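Local coordinates for protein thiaminase-I (Naegleria gruberi, PDB 4HCY) that is a thiaminase family protein of mixed alpha/beta fold that binds the ligand 0YN in a pocket near the middle of the chain, at residues Gln116-Asn121 against Val260-Leu265. Residues are numbered along the deposited sequence; the frame is centred on the assembly and turned at random.
Sequences QYLCSN and VYTDVL. With 0YN (2-{4-[(4-amino-2-methylpyrimidin-5-yl)methyl]-3-methylthiophen-2-yl}ethanol), chain G.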
loop_
_atom_site.group_PDB
_atom_site.type_symbol
_atom_site.label_atom_id
_atom_site.label_comp_id
_atom_site.label_asym_id
_atom_site.label_seq_id
_atom_site.Cartn_x
_atom_site.Cartn_y
_atom_site.Cartn_z
ATOM N N GLN A 116 1.630 -7.873 -6.007
ATOM C CA GLN A 116 1.859 -6.932 -7.098
ATOM C C GLN A 116 2.486 -5.619 -6.639
ATOM O O GLN A 116 3.486 -5.174 -7.201
ATOM C CB GLN A 116 0.554 -6.642 -7.844
ATOM C CG GLN A 116 0.704 -5.618 -8.960
ATOM C CD GLN A 116 -0.594 -5.350 -9.690
ATOM O OE1 GLN A 116 -1.679 -5.619 -9.175
ATOM N NE2 GLN A 116 -0.490 -4.817 -10.903
ATOM N N TYR A 117 1.894 -4.999 -5.624
ATOM C CA TYR A 117 2.334 -3.679 -5.184
ATOM C C TYR A 117 2.813 -3.653 -3.736
ATOM O O TYR A 117 2.321 -4.397 -2.891
ATOM C CB TYR A 117 1.213 -2.655 -5.369
ATOM C CG TYR A 117 0.897 -2.332 -6.812
ATOM C CD1 TYR A 117 1.884 -2.379 -7.788
ATOM C CD2 TYR A 117 -0.390 -1.983 -7.198
ATOM C CE1 TYR A 117 1.598 -2.084 -9.108
ATOM C CE2 TYR A 117 -0.686 -1.687 -8.515
ATOM C CZ TYR A 117 0.312 -1.739 -9.465
ATOM O OH TYR A 117 0.019 -1.444 -10.777
ATOM N N LEU A 118 3.782 -2.785 -3.468
ATOM C CA LEU A 118 4.256 -2.540 -2.113
ATOM C C LEU A 118 4.007 -1.084 -1.755
ATOM O O LEU A 118 4.193 -0.196 -2.586
ATOM C CB LEU A 118 5.750 -2.845 -2.000
ATOM C CG LEU A 118 6.155 -4.081 -1.195
ATOM C CD1 LEU A 118 7.668 -4.195 -1.119
ATOM C CD2 LEU A 118 5.552 -4.029 0.193
ATOM N N CYS A 119 3.581 -0.836 -0.522
ATOM C CA CYS A 119 3.372 0.532 -0.067
ATOM C C CYS A 119 3.391 0.649 1.451
ATOM O O CYS A 119 3.183 -0.332 2.168
ATOM C CB CYS A 119 2.061 1.097 -0.616
ATOM S SG CYS A 119 1.862 2.870 -0.331
ATOM N N SER A 120 3.643 1.863 1.926
ATOM C CA SER A 120 3.700 2.154 3.350
ATOM C C SER A 120 3.684 3.662 3.548
ATOM O O SER A 120 3.867 4.420 2.596
ATOM C CB SER A 120 4.972 1.565 3.964
ATOM O OG SER A 120 5.077 1.890 5.339
ATOM N N ASN A 121 3.458 4.101 4.780
ATOM C CA ASN A 121 3.596 5.514 5.097
ATOM C C ASN A 121 5.051 5.837 5.407
ATOM O O ASN A 121 5.463 5.863 6.567
ATOM C CB ASN A 121 2.685 5.912 6.259
ATOM C CG ASN A 121 1.217 5.860 5.891
ATOM O OD1 ASN A 121 0.714 6.725 5.174
ATOM N ND2 ASN A 121 0.519 4.844 6.385
ATOM N N VAL A 260 3.082 -2.016 6.490
ATOM C CA VAL A 260 3.188 -2.026 5.037
ATOM C C VAL A 260 1.894 -2.503 4.370
ATOM O O VAL A 260 1.250 -3.444 4.839
ATOM C CB VAL A 260 4.390 -2.900 4.586
ATOM C CG1 VAL A 260 4.026 -3.791 3.406
ATOM C CG2 VAL A 260 5.596 -2.029 4.265
ATOM N N TYR A 261 1.510 -1.830 3.289
ATOM C CA TYR A 261 0.395 -2.277 2.463
ATOM C C TYR A 261 0.924 -3.120 1.309
ATOM O O TYR A 261 1.986 -2.829 0.759
ATOM C CB TYR A 261 -0.370 -1.083 1.886
ATOM C CG TYR A 261 -1.028 -0.185 2.907
ATOM C CD1 TYR A 261 -2.253 -0.522 3.471
ATOM C CD2 TYR A 261 -0.439 1.013 3.287
ATOM C CE1 TYR A 261 -2.863 0.302 4.397
ATOM C CE2 TYR A 261 -1.042 1.844 4.213
ATOM C CZ TYR A 261 -2.252 1.484 4.764
ATOM O OH TYR A 261 -2.856 2.310 5.686
ATOM N N THR A 262 0.190 -4.167 0.946
ATOM C CA THR A 262 0.515 -4.945 -0.246
ATOM C C THR A 262 -0.736 -5.230 -1.063
ATOM O O THR A 262 -1.747 -5.687 -0.528
ATOM C CB THR A 262 1.190 -6.293 0.087
ATOM O OG1 THR A 262 0.276 -7.122 0.814
ATOM C CG2 THR A 262 2.458 -6.087 0.904
ATOM N N ASP A 263 -0.667 -4.954 -2.361
ATOM C CA ASP A 263 -1.742 -5.319 -3.273
ATOM C C ASP A 263 -1.427 -6.670 -3.898
ATOM O O ASP A 263 -0.292 -6.928 -4.296
ATOM C CB ASP A 263 -1.923 -4.256 -4.355
ATOM C CG ASP A 263 -2.309 -2.907 -3.784
ATOM O OD1 ASP A 263 -2.900 -2.874 -2.685
ATOM O OD2 ASP A 263 -2.022 -1.882 -4.434
ATOM N N VAL A 264 -2.434 -7.531 -3.975
ATOM C CA VAL A 264 -2.228 -8.903 -4.416
ATOM C C VAL A 264 -3.148 -9.296 -5.571
ATOM O O VAL A 264 -4.368 -9.163 -5.478
ATOM C CB VAL A 264 -2.425 -9.891 -3.245
ATOM C CG1 VAL A 264 -2.486 -11.317 -3.751
ATOM C CG2 VAL A 264 -1.313 -9.730 -2.219
ATOM N N LEU A 265 -2.550 -9.773 -6.659
ATOM C CA LEU A 265 -3.309 -10.292 -7.791
ATOM C C LEU A 265 -3.789 -11.708 -7.498
ATOM O O LEU A 265 -2.988 -12.641 -7.429
ATOM C CB LEU A 265 -2.454 -10.282 -9.060
ATOM C CG LEU A 265 -2.194 -8.921 -9.709
ATOM C CD1 LEU A 265 -1.045 -9.009 -10.699
ATOM C CD2 LEU A 265 -3.452 -8.418 -10.396
HETATM C C2A 0YN G . 0.073 0.699 -4.244
HETATM C C35 0YN G . -3.093 2.150 0.310
HETATM C C2 0YN G . -4.565 3.387 -1.384
HETATM S S1 0YN G . -6.171 4.030 -1.507
HETATM C C5 0YN G . -6.662 3.560 0.075
HETATM C C4 0YN G . -5.512 2.873 0.732
HETATM C C4A 0YN G . -5.541 2.308 2.128
HETATM C C5A 0YN G . -8.073 3.925 0.470
HETATM C C5B 0YN G . -8.061 4.823 1.698
HETATM O O5G 0YN G . -9.378 5.328 1.929
HETATM N "N1'" 0YN G . -0.675 2.331 -2.548
HETATM C "C2'" 0YN G . -0.757 1.080 -3.049
HETATM N "N3'" 0YN G . -1.579 0.168 -2.486
HETATM C "C4'" 0YN G . -2.331 0.493 -1.414
HETATM N "N4'" 0YN G . -3.154 -0.426 -0.855
HETATM C "C5'" 0YN G . -2.258 1.770 -0.893
HETATM C "C6'" 0YN G . -1.404 2.691 -1.486
HETATM C C3 0YN G . -4.388 2.801 -0.120
#
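Y117 and D263 face each other as a hydrogen-bonded antiparallel pair, and their side chains rise on the same side of the sheet as those of C119 and Y261, where 0YN lies. The carboxylate oxygen OD2 of D263 meets the edge of the Y117 ring, 3.2 Å from CD2, with the two planes 72° apart. The same carboxylate holds the ligand's pyrimidine: OD1 accepts a hydrogen bond from N4' of 0YN (3.1 Å), and OD2 of D263 lies 2.9 Å from ring atom N3'. C119 turns SG anti to its backbone N (chi1 -170°), reaching within 3.4 Å of N1' of 0YN, while the Y261 ring presents a face to the bridging carbon C35. Q116 CG covers one face of the Y117 ring, and Q116 OE1, hydrogen-bonded to S67, touches L265. On the other side of the sheet, L118 CD2 packs on V260 CG1 (3.6 Å) and on T262 CG2, with F326 of helix 317-328 beyond. Paired C119–Y261 backbone bonds keep the strands in register; at the other end D263 O accepts from both Q116 N (2.7 Å) and Y117 N. This is a classic beta bulge, set in an antiparallel strand pair that floors the ligand pocket.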